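Local coordinates for 4-hydroxy-tetrahydrodipicolinate synthase (Thermotoga maritima, PDB 1O5K), which probably catalyses the condensation of pyruvate with aspartate beta-semialdehyde to 4-hydroxy-tetrahydrodipicolinate, a step of lysine biosynthesis, at residues L258-N263 with V293-N298; S219-V224 with R252-A257; V113-Y118 with E124-H129. All coordinates share one frame; numbering follows the deposited sequence. Where two conformers were deposited one is given.

Contact 1: L258-N263 with V293-N298; sequences LFVETN and VELLRN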
loop_
_atom_site.group_PDB
_atom_site.type_symbol
_atom_site.label_atom_id
_atom_site.label_comp_id
_atom_site.label_asym_id
_atom_site.label_seq_id
_atom_site.Cartn_x
_atom_site.Cartn_y
_atom_site.Cartn_z
ATOM N N LEU A 258 9.852 18.812 8.611
ATOM C CA LEU A 258 10.931 18.831 7.643
ATOM C C LEU A 258 10.659 17.907 6.445
ATOM O O LEU A 258 11.404 17.868 5.493
ATOM C CB LEU A 258 12.277 18.503 8.368
ATOM C CG LEU A 258 12.786 19.634 9.240
ATOM C CD1 LEU A 258 14.055 19.220 9.951
ATOM C CD2 LEU A 258 13.054 20.954 8.420
ATOM N N PHE A 259 9.552 17.185 6.477
ATOM C CA PHE A 259 9.169 16.349 5.377
ATOM C C PHE A 259 7.770 16.573 4.851
ATOM O O PHE A 259 7.259 15.756 4.118
ATOM C CB PHE A 259 9.413 14.891 5.793
ATOM C CG PHE A 259 10.824 14.630 6.086
ATOM C CD1 PHE A 259 11.660 14.201 5.086
ATOM C CD2 PHE A 259 11.343 14.871 7.353
ATOM C CE1 PHE A 259 13.026 13.967 5.351
ATOM C CE2 PHE A 259 12.684 14.640 7.618
ATOM C CZ PHE A 259 13.514 14.189 6.603
ATOM N N VAL A 260 7.178 17.731 5.135
ATOM C CA VAL A 260 5.856 18.021 4.563
ATOM C C VAL A 260 5.940 18.237 3.046
ATOM O O VAL A 260 4.937 18.127 2.362
ATOM C CB VAL A 260 5.136 19.177 5.275
ATOM C CG1 VAL A 260 4.831 18.796 6.710
ATOM C CG2 VAL A 260 5.965 20.468 5.263
ATOM N N GLU A 261 7.116 18.619 2.551
ATOM C CA GLU A 261 7.430 18.571 1.135
ATOM C C GLU A 261 8.707 17.797 1.052
ATOM O O GLU A 261 9.395 17.643 2.049
ATOM C CB GLU A 261 7.657 19.968 0.576
ATOM C CG GLU A 261 6.394 20.799 0.650
ATOM C CD GLU A 261 6.532 22.108 -0.097
ATOM O OE1 GLU A 261 6.680 22.080 -1.327
ATOM O OE2 GLU A 261 6.515 23.155 0.556
ATOM N N THR A 262 9.033 17.315 -0.139
ATOM C CA THR A 262 10.230 16.498 -0.304
ATOM C C THR A 262 11.485 17.170 0.250
ATOM O O THR A 262 11.808 18.300 -0.107
ATOM C CB THR A 262 10.437 16.250 -1.781
ATOM O OG1 THR A 262 9.307 15.535 -2.294
ATOM C CG2 THR A 262 11.688 15.367 -1.992
ATOM N N ASN A 263 12.249 16.424 1.057
ATOM C CA ASN A 263 13.525 16.886 1.583
ATOM C C ASN A 263 14.484 16.978 0.388
ATOM O O ASN A 263 14.514 16.037 -0.420
ATOM C CB ASN A 263 14.033 15.812 2.565
ATOM C CG ASN A 263 15.443 15.998 2.967
ATOM O OD1 ASN A 263 16.273 15.102 2.750
ATOM N ND2 ASN A 263 15.736 17.093 3.639
ATOM N N VAL A 293 6.600 27.102 4.981
ATOM C CA VAL A 293 7.461 28.089 5.658
ATOM C C VAL A 293 6.835 28.557 6.979
ATOM O O VAL A 293 7.526 28.698 8.003
ATOM C CB VAL A 293 7.673 29.308 4.791
ATOM C CG1 VAL A 293 8.424 30.398 5.603
ATOM C CG2 VAL A 293 8.447 28.946 3.520
ATOM N N GLU A 294 5.524 28.805 6.932
ATOM C CA GLU A 294 4.736 29.267 8.077
ATOM C C GLU A 294 4.802 28.220 9.197
ATOM O O GLU A 294 5.028 28.552 10.359
ATOM C CB GLU A 294 3.313 29.446 7.550
ATOM C CG GLU A 294 2.243 30.184 8.294
ATOM C CD GLU A 294 1.026 30.220 7.347
ATOM O OE1 GLU A 294 0.878 31.221 6.592
ATOM O OE2 GLU A 294 0.320 29.174 7.248
ATOM N N LEU A 295 4.670 26.953 8.817
ATOM C CA LEU A 295 4.742 25.816 9.754
ATOM C C LEU A 295 6.146 25.717 10.344
ATOM O O LEU A 295 6.340 25.621 11.550
ATOM C CB LEU A 295 4.389 24.514 9.031
ATOM C CG LEU A 295 4.707 23.195 9.758
ATOM C CD1 LEU A 295 3.846 23.118 10.992
ATOM C CD2 LEU A 295 4.459 22.006 8.860
ATOM N N LEU A 296 7.140 25.697 9.477
ATOM C CA LEU A 296 8.504 25.663 9.969
ATOM C C LEU A 296 8.770 26.827 10.963
ATOM O O LEU A 296 9.366 26.606 12.024
ATOM C CB LEU A 296 9.475 25.718 8.808
ATOM C CG LEU A 296 9.457 24.469 7.934
ATOM C CD1 LEU A 296 10.180 24.858 6.651
ATOM C CD2 LEU A 296 10.111 23.288 8.659
ATOM N N ARG A 297 8.336 28.051 10.636
ATOM C CA ARG A 297 8.630 29.201 11.489
ATOM C C ARG A 297 8.081 28.941 12.904
ATOM O O ARG A 297 8.767 29.165 13.933
ATOM C CB ARG A 297 8.034 30.494 10.902
ATOM C CG ARG A 297 8.625 31.726 11.520
ATOM C CD ARG A 297 8.022 33.040 11.110
ATOM N NE ARG A 297 8.486 33.493 9.799
ATOM C CZ ARG A 297 7.816 33.347 8.674
ATOM N NH1 ARG A 297 6.627 32.753 8.648
ATOM N NH2 ARG A 297 8.345 33.804 7.546
ATOM N N ASN A 298 6.866 28.408 12.947
ATOM C CA ASN A 298 6.192 28.109 14.211
ATOM C C ASN A 298 6.878 27.019 15.006
ATOM O O ASN A 298 7.119 27.163 16.195
ATOM C CB ASN A 298 4.749 27.692 13.938
ATOM C CG ASN A 298 3.855 28.891 13.592
ATOM O OD1 ASN A 298 4.176 30.039 13.918
ATOM N ND2 ASN A 298 2.756 28.624 12.879
#
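Leu258 and Leu296 meet because the first torsion of each (chi1 -73° and -68°) places CG beside the backbone N, opposite the carbonyl carbon; although the CB of Leu258 starts out away from the helix, one methyl of its branched end comes back to it. This is helix-to-loop packing in the helical region that follows the TIM-barrel strands of the DapA family: the loop after helix 241-257 lies against helix 290-302, and the touching pairs between 258-263 and 293-298 are apolar. Leu258 CD2 touches Leu296 CD2 at 3.8 Å, and the two side chains run at about a right angle, a single methyl-to-methyl junction rather than an alignment of whole chains.

The second pair has another character. Leu295 holds its CG anti to the backbone N (chi1 167°), extending its branch across to Val260, and the two reach each other tip to tip. Leu295 CD2 rests 3.9 Å from Val260 CG1 and 4.2 Å from Val260 CG2, so one methyl faces both prongs of the valine. Leu258 and Leu296 are buried while Val260 is exposed, and the contact thus grades from interior to surface. The two segments bury 141 Å² between them; around the leucines, Ala257 lies against both Leu295 and Leu296, and Ala269 of helix 265-273 adds to the packing round Leu296.

Polar atoms farther along the loop fix its course. Glu261 OE2 bonds Thr292 OG1 in the first turn of the facing helix and Ser289 N just ahead of it, while Thr262 OG1 is hydrogen-bonded to Lys120 O of the second subunit. Beyond them, Asn263 OD1 shares a hydrogen bond with OG1 of Thr56, a residue predicted to bind pyruvate.

Contact 2: S219-V224 with R252-A257; sequences SVVSNV and RPLMKA
Val221 sets its two methyls on different neighbours: CG2 lies 3.7 Å from Met255 CG and 3.9 Å from Met255 CA, while CG1 approaches Leu254 CD2 at 4.0 Å. Here the loop leaving barrel strand 216-219 of the TIM-barrel fold packs on helix 241-257. Leu254 swings CG away from its own N, beside the carbonyl carbon (chi1 -177°), and projects toward the loop, where its CD2 also meets Val224 CG2 at 3.9 Å, serving both valines with one methyl. Met255, by contrast, crosses Val221 at about a right angle and offers the root of its chain. All four residues are buried, and no hydrogen bond spans the contact.

The next shell holds the valines in place. Ser219 OG accepts from Ser222 N at 2.9 Å, an ST motif that bridges Val220 and Val221. Val220 O takes two bonds from one residue, from Asn223 N and from Asn223 ND2, the latter at 3.0 Å, with Val220 O in the plane of the amide. Asp203 ties the same stretch down: its OD2 receives the backbone N of both Val220 and Val221, and its OD1 pairs with Ser219 OG.

On the helix, Lys256 CE covers a face of the Arg252 guanidinium, and both Arg252 NH2 and Lys256 NZ form salt bridges with OD2 of Asp180 of the third subunit.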
loop_
_atom_site.group_PDB
_atom_site.type_symbol
_atom_site.label_atom_id
_atom_site.label_comp_id
_atom_site.label_asym_id
_atom_site.label_seq_id
_atom_site.Cartn_x
_atom_site.Cartn_y
_atom_site.Cartn_z
ATOM N N SER A 219 21.281 12.035 9.618
ATOM C CA SER A 219 20.154 12.908 9.932
ATOM C C SER A 219 19.959 14.063 8.987
ATOM O O SER A 219 20.887 14.685 8.543
ATOM C CB SER A 219 20.379 13.498 11.336
ATOM O OG SER A 219 19.310 14.334 11.745
ATOM N N VAL A 220 18.700 14.394 8.779
ATOM C CA VAL A 220 18.317 15.677 8.116
ATOM C C VAL A 220 18.089 16.769 9.191
ATOM O O VAL A 220 18.546 17.924 9.092
ATOM C CB VAL A 220 17.069 15.453 7.346
ATOM C CG1 VAL A 220 16.463 16.773 6.838
ATOM C CG2 VAL A 220 17.341 14.496 6.141
ATOM N N VAL A 221 17.353 16.396 10.230
ATOM C CA VAL A 221 17.018 17.314 11.320
ATOM C C VAL A 221 18.230 17.951 11.972
ATOM O O VAL A 221 18.148 19.092 12.439
ATOM C CB VAL A 221 16.148 16.600 12.445
ATOM C CG1 VAL A 221 15.872 17.573 13.548
ATOM C CG2 VAL A 221 14.798 16.087 11.906
ATOM N N SER A 222 19.337 17.213 12.095
ATOM C CA SER A 222 20.521 17.785 12.654
ATOM C C SER A 222 21.090 18.989 11.900
ATOM O O SER A 222 21.933 19.699 12.461
ATOM C CB SER A 222 21.627 16.736 12.800
ATOM O OG SER A 222 22.005 16.166 11.547
ATOM N N ASN A 223 20.670 19.237 10.647
ATOM C CA ASN A 223 21.066 20.486 9.997
ATOM C C ASN A 223 20.650 21.699 10.819
ATOM O O ASN A 223 21.375 22.692 10.891
ATOM C CB ASN A 223 20.431 20.598 8.621
ATOM C CG ASN A 223 21.199 19.839 7.539
ATOM O OD1 ASN A 223 22.145 20.377 6.928
ATOM N ND2 ASN A 223 20.754 18.600 7.249
ATOM N N VAL A 224 19.464 21.629 11.419
ATOM C CA VAL A 224 18.936 22.741 12.184
ATOM C C VAL A 224 19.030 22.555 13.669
ATOM O O VAL A 224 19.209 23.535 14.396
ATOM C CB VAL A 224 17.477 23.101 11.793
ATOM C CG1 VAL A 224 17.416 23.510 10.299
ATOM C CG2 VAL A 224 16.533 21.989 12.076
ATOM N N ARG A 252 9.636 15.629 17.629
ATOM C CA ARG A 252 8.705 15.072 16.642
ATOM C C ARG A 252 8.079 16.084 15.689
ATOM O O ARG A 252 8.000 15.805 14.497
ATOM C CB ARG A 252 7.562 14.282 17.309
ATOM C CG ARG A 252 6.518 13.773 16.237
ATOM C CD ARG A 252 5.361 12.905 16.755
ATOM N NE ARG A 252 5.024 11.747 15.884
ATOM C CZ ARG A 252 5.860 10.725 15.585
ATOM N NH1 ARG A 252 7.131 10.723 15.997
ATOM N NH2 ARG A 252 5.428 9.717 14.835
ATOM N N PRO A 253 7.592 17.218 16.184
ATOM C CA PRO A 253 6.997 18.238 15.307
ATOM C C PRO A 253 7.962 18.741 14.238
ATOM O O PRO A 253 7.562 18.906 13.077
ATOM C CB PRO A 253 6.655 19.366 16.264
ATOM C CG PRO A 253 6.527 18.648 17.611
ATOM C CD PRO A 253 7.540 17.614 17.604
ATOM N N LEU A 254 9.228 18.929 14.632
ATOM C CA LEU A 254 10.255 19.351 13.706
ATOM C C LEU A 254 10.565 18.235 12.750
ATOM O O LEU A 254 10.716 18.459 11.555
ATOM C CB LEU A 254 11.492 19.848 14.475
ATOM C CG LEU A 254 12.634 20.392 13.638
ATOM C CD1 LEU A 254 12.157 21.538 12.756
ATOM C CD2 LEU A 254 13.711 20.847 14.527
ATOM N N MET A 255 10.686 17.012 13.258
ATOM C CA MET A 255 10.944 15.870 12.401
ATOM C C MET A 255 9.895 15.772 11.309
ATOM O O MET A 255 10.233 15.586 10.144
ATOM C CB MET A 255 10.991 14.597 13.233
ATOM C CG MET A 255 12.237 14.498 14.072
ATOM S SD MET A 255 12.158 12.959 15.065
ATOM C CE MET A 255 13.726 13.058 15.945
ATOM N N LYS A 256 8.630 15.948 11.675
ATOM C CA LYS A 256 7.537 15.841 10.710
ATOM C C LYS A 256 7.511 17.030 9.738
ATOM O O LYS A 256 7.335 16.849 8.523
ATOM C CB LYS A 256 6.195 15.726 11.433
ATOM C CG LYS A 256 6.186 14.488 12.343
ATOM C CD LYS A 256 6.370 13.161 11.548
ATOM C CE LYS A 256 6.861 12.012 12.422
ATOM N NZ LYS A 256 6.435 10.635 11.916
ATOM N N ALA A 257 7.710 18.234 10.276
ATOM C CA ALA A 257 7.648 19.431 9.455
ATOM C C ALA A 257 8.690 19.426 8.348
ATOM O O ALA A 257 8.459 20.018 7.266
ATOM C CB ALA A 257 7.790 20.673 10.305
#

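Contact 3: V113-Y118 with E124-H129; sequences VVTPYY and EGLYQH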
loop_
_atom_site.group_PDB
_atom_site.type_symbol
_atom_site.label_atom_id
_atom_site.label_comp_id
_atom_site.label_asym_id
_atom_site.label_seq_id
_atom_site.Cartn_x
_atom_site.Cartn_y
_atom_site.Cartn_z
ATOM N N VAL A 113 26.630 4.923 -0.525
ATOM C CA VAL A 113 26.288 4.463 -1.859
ATOM C C VAL A 113 24.876 3.914 -1.883
ATOM O O VAL A 113 24.596 2.805 -1.392
ATOM C CB VAL A 113 27.266 3.375 -2.319
ATOM C CG1 VAL A 113 26.893 2.806 -3.650
ATOM C CG2 VAL A 113 28.698 3.880 -2.331
ATOM N N VAL A 114 23.971 4.728 -2.426
ATOM C CA VAL A 114 22.583 4.356 -2.480
ATOM C C VAL A 114 22.419 3.145 -3.387
ATOM O O VAL A 114 23.157 2.964 -4.372
ATOM C CB VAL A 114 21.696 5.562 -2.947
ATOM C CG1 VAL A 114 22.016 5.965 -4.353
ATOM C CG2 VAL A 114 20.216 5.329 -2.673
ATOM N N THR A 115 21.479 2.289 -3.037
ATOM C CA THR A 115 21.044 1.251 -3.993
ATOM C C THR A 115 20.657 1.949 -5.295
ATOM O O THR A 115 19.985 2.988 -5.291
ATOM C CB THR A 115 19.783 0.508 -3.506
ATOM O OG1 THR A 115 18.728 1.447 -3.329
ATOM C CG2 THR A 115 19.988 -0.183 -2.150
ATOM N N PRO A 116 21.083 1.403 -6.428
ATOM C CA PRO A 116 20.645 1.905 -7.713
ATOM C C PRO A 116 19.156 2.186 -7.760
ATOM O O PRO A 116 18.324 1.326 -7.421
ATOM C CB PRO A 116 21.017 0.789 -8.668
ATOM C CG PRO A 116 22.329 0.265 -8.030
ATOM C CD PRO A 116 22.060 0.293 -6.563
ATOM N N TYR A 117 18.840 3.429 -8.126
ATOM C CA TYR A 117 17.458 3.945 -8.237
ATOM C C TYR A 117 16.979 3.772 -9.687
ATOM O O TYR A 117 17.800 3.660 -10.581
ATOM C CB TYR A 117 17.384 5.454 -7.838
ATOM C CG TYR A 117 18.576 6.244 -8.340
ATOM C CD1 TYR A 117 18.637 6.690 -9.679
ATOM C CD2 TYR A 117 19.684 6.457 -7.535
ATOM C CE1 TYR A 117 19.726 7.372 -10.158
ATOM C CE2 TYR A 117 20.790 7.118 -8.027
ATOM C CZ TYR A 117 20.796 7.587 -9.336
ATOM O OH TYR A 117 21.909 8.227 -9.796
ATOM N N TYR A 118 15.672 3.633 -9.868
ATOM C CA TYR A 118 14.986 3.647 -11.157
ATOM C C TYR A 118 15.043 2.341 -11.962
ATOM O O TYR A 118 14.030 1.964 -12.556
ATOM C CB TYR A 118 15.497 4.801 -12.024
ATOM C CG TYR A 118 14.715 5.083 -13.303
ATOM C CD1 TYR A 118 13.352 5.296 -13.290
ATOM C CD2 TYR A 118 15.362 5.155 -14.522
ATOM C CE1 TYR A 118 12.649 5.532 -14.463
ATOM C CE2 TYR A 118 14.671 5.390 -15.686
ATOM C CZ TYR A 118 13.303 5.571 -15.651
ATOM O OH TYR A 118 12.614 5.823 -16.800
ATOM N N GLU A 124 20.252 -10.160 -6.049
ATOM C CA GLU A 124 21.566 -10.572 -6.535
ATOM C C GLU A 124 22.340 -9.432 -7.229
ATOM O O GLU A 124 23.531 -9.307 -7.052
ATOM C CB GLU A 124 21.435 -11.785 -7.457
ATOM C CG GLU A 124 22.740 -12.329 -8.028
ATOM C CD GLU A 124 23.693 -12.861 -6.981
ATOM O OE1 GLU A 124 23.268 -13.144 -5.835
ATOM O OE2 GLU A 124 24.899 -13.032 -7.317
ATOM N N GLY A 125 21.630 -8.644 -8.035
ATOM C CA GLY A 125 22.185 -7.467 -8.684
ATOM C C GLY A 125 22.742 -6.498 -7.675
ATOM O O GLY A 125 23.831 -5.949 -7.862
ATOM N N LEU A 126 21.986 -6.255 -6.599
ATOM C CA LEU A 126 22.496 -5.403 -5.538
ATOM C C LEU A 126 23.771 -5.949 -4.907
ATOM O O LEU A 126 24.718 -5.232 -4.673
ATOM C CB LEU A 126 21.442 -5.225 -4.443
ATOM C CG LEU A 126 20.234 -4.447 -4.882
ATOM C CD1 LEU A 126 19.130 -4.513 -3.811
ATOM C CD2 LEU A 126 20.614 -2.952 -5.161
ATOM N N TYR A 127 23.786 -7.229 -4.606
ATOM C CA TYR A 127 24.990 -7.851 -4.096
ATOM C C TYR A 127 26.149 -7.646 -5.056
ATOM O O TYR A 127 27.236 -7.222 -4.622
ATOM C CB TYR A 127 24.737 -9.327 -3.866
ATOM C CG TYR A 127 25.932 -10.073 -3.380
ATOM C CD1 TYR A 127 26.343 -9.975 -2.061
ATOM C CD2 TYR A 127 26.629 -10.887 -4.218
ATOM C CE1 TYR A 127 27.461 -10.714 -1.601
ATOM C CE2 TYR A 127 27.761 -11.613 -3.787
ATOM C CZ TYR A 127 28.168 -11.512 -2.467
ATOM O OH TYR A 127 29.265 -12.276 -2.032
ATOM N N GLN A 128 25.938 -7.961 -6.345
ATOM C CA GLN A 128 27.006 -7.825 -7.336
ATOM C C GLN A 128 27.514 -6.385 -7.495
ATOM O O GLN A 128 28.714 -6.187 -7.706
ATOM C CB GLN A 128 26.603 -8.460 -8.683
ATOM C CG GLN A 128 26.506 -9.964 -8.631
ATOM C CD GLN A 128 27.840 -10.639 -8.438
ATOM O OE1 GLN A 128 28.882 -10.048 -8.709
ATOM N NE2 GLN A 128 27.817 -11.887 -7.984
ATOM N N HIS A 129 26.591 -5.409 -7.422
ATOM C CA HIS A 129 26.904 -3.977 -7.477
ATOM C C HIS A 129 27.881 -3.591 -6.361
ATOM O O HIS A 129 28.935 -3.056 -6.635
ATOM C CB HIS A 129 25.596 -3.181 -7.392
ATOM C CG HIS A 129 25.748 -1.699 -7.333
ATOM N ND1 HIS A 129 26.018 -0.917 -8.442
ATOM C CD2 HIS A 129 25.547 -0.845 -6.304
ATOM C CE1 HIS A 129 25.997 0.361 -8.080
ATOM N NE2 HIS A 129 25.723 0.429 -6.785
HETATM O O HOH W 1 25.003 3.068 -6.273
#
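Thr115 and Leu126 bring the two backbones within 7.0 Å, CA to CA, where the chain running out of strand 110-114 passes alongside the early turns of helix 123-134. Leu126 CD2 rests against two consecutive residues, 3.9 Å from Thr115 CB and 3.8 Å from Pro116 CD. One helical turn on, the first torsion of His129 (chi1 176°) turns CG away from its own N and extends the imidazole toward the strand end. There Pro116 CG sits over the ring centre in a CH-pi contact, 3.6 Å from the centroid and 10° off the ring normal. The strand and helix belong to a beta-alpha-beta unit of the TIM barrel, completed by strand 141-144. A water links the strand backbone to the helix side chain, donating to Val114 O at 2.7 Å and bonded to His129 NE2 at 2.8 Å. Because ND1 is bonded to Thr93 OG1, the imidazole is held at both nitrogens. Replacing His129 by an alanine is likely to leave Pro116 without its aromatic cover and both the water and Thr93 OG1 without their imidazole partner. Farther along, Tyr118, predicted to act in the proton relay, stacks its ring on Tyr117 of the second subunit.

Followed from the N terminus, the chain closes contact 3 first, through the short loop between strand 110-114 and helix 123-134. Contact 2 then closes the segment from the end of strand 216-219 to helix 241-257, and contact 1 opens directly afterwards, closing 258-263 onto helix 290-302. The three run in series; none nests or crosses. Contacts 1 and 2 have centres about 9 Å apart and touch: Leu258 CD1 packs on Val221 CG2, joining barrel loop and C-terminal region. Contact 3 lies across the chain, its centre about 28 Å from that of contact 2. Across the subunit boundary the regions of contacts 1 and 3 come together, the loop of contact 1 reaching the second subunit at the loop that contact 3 closes there.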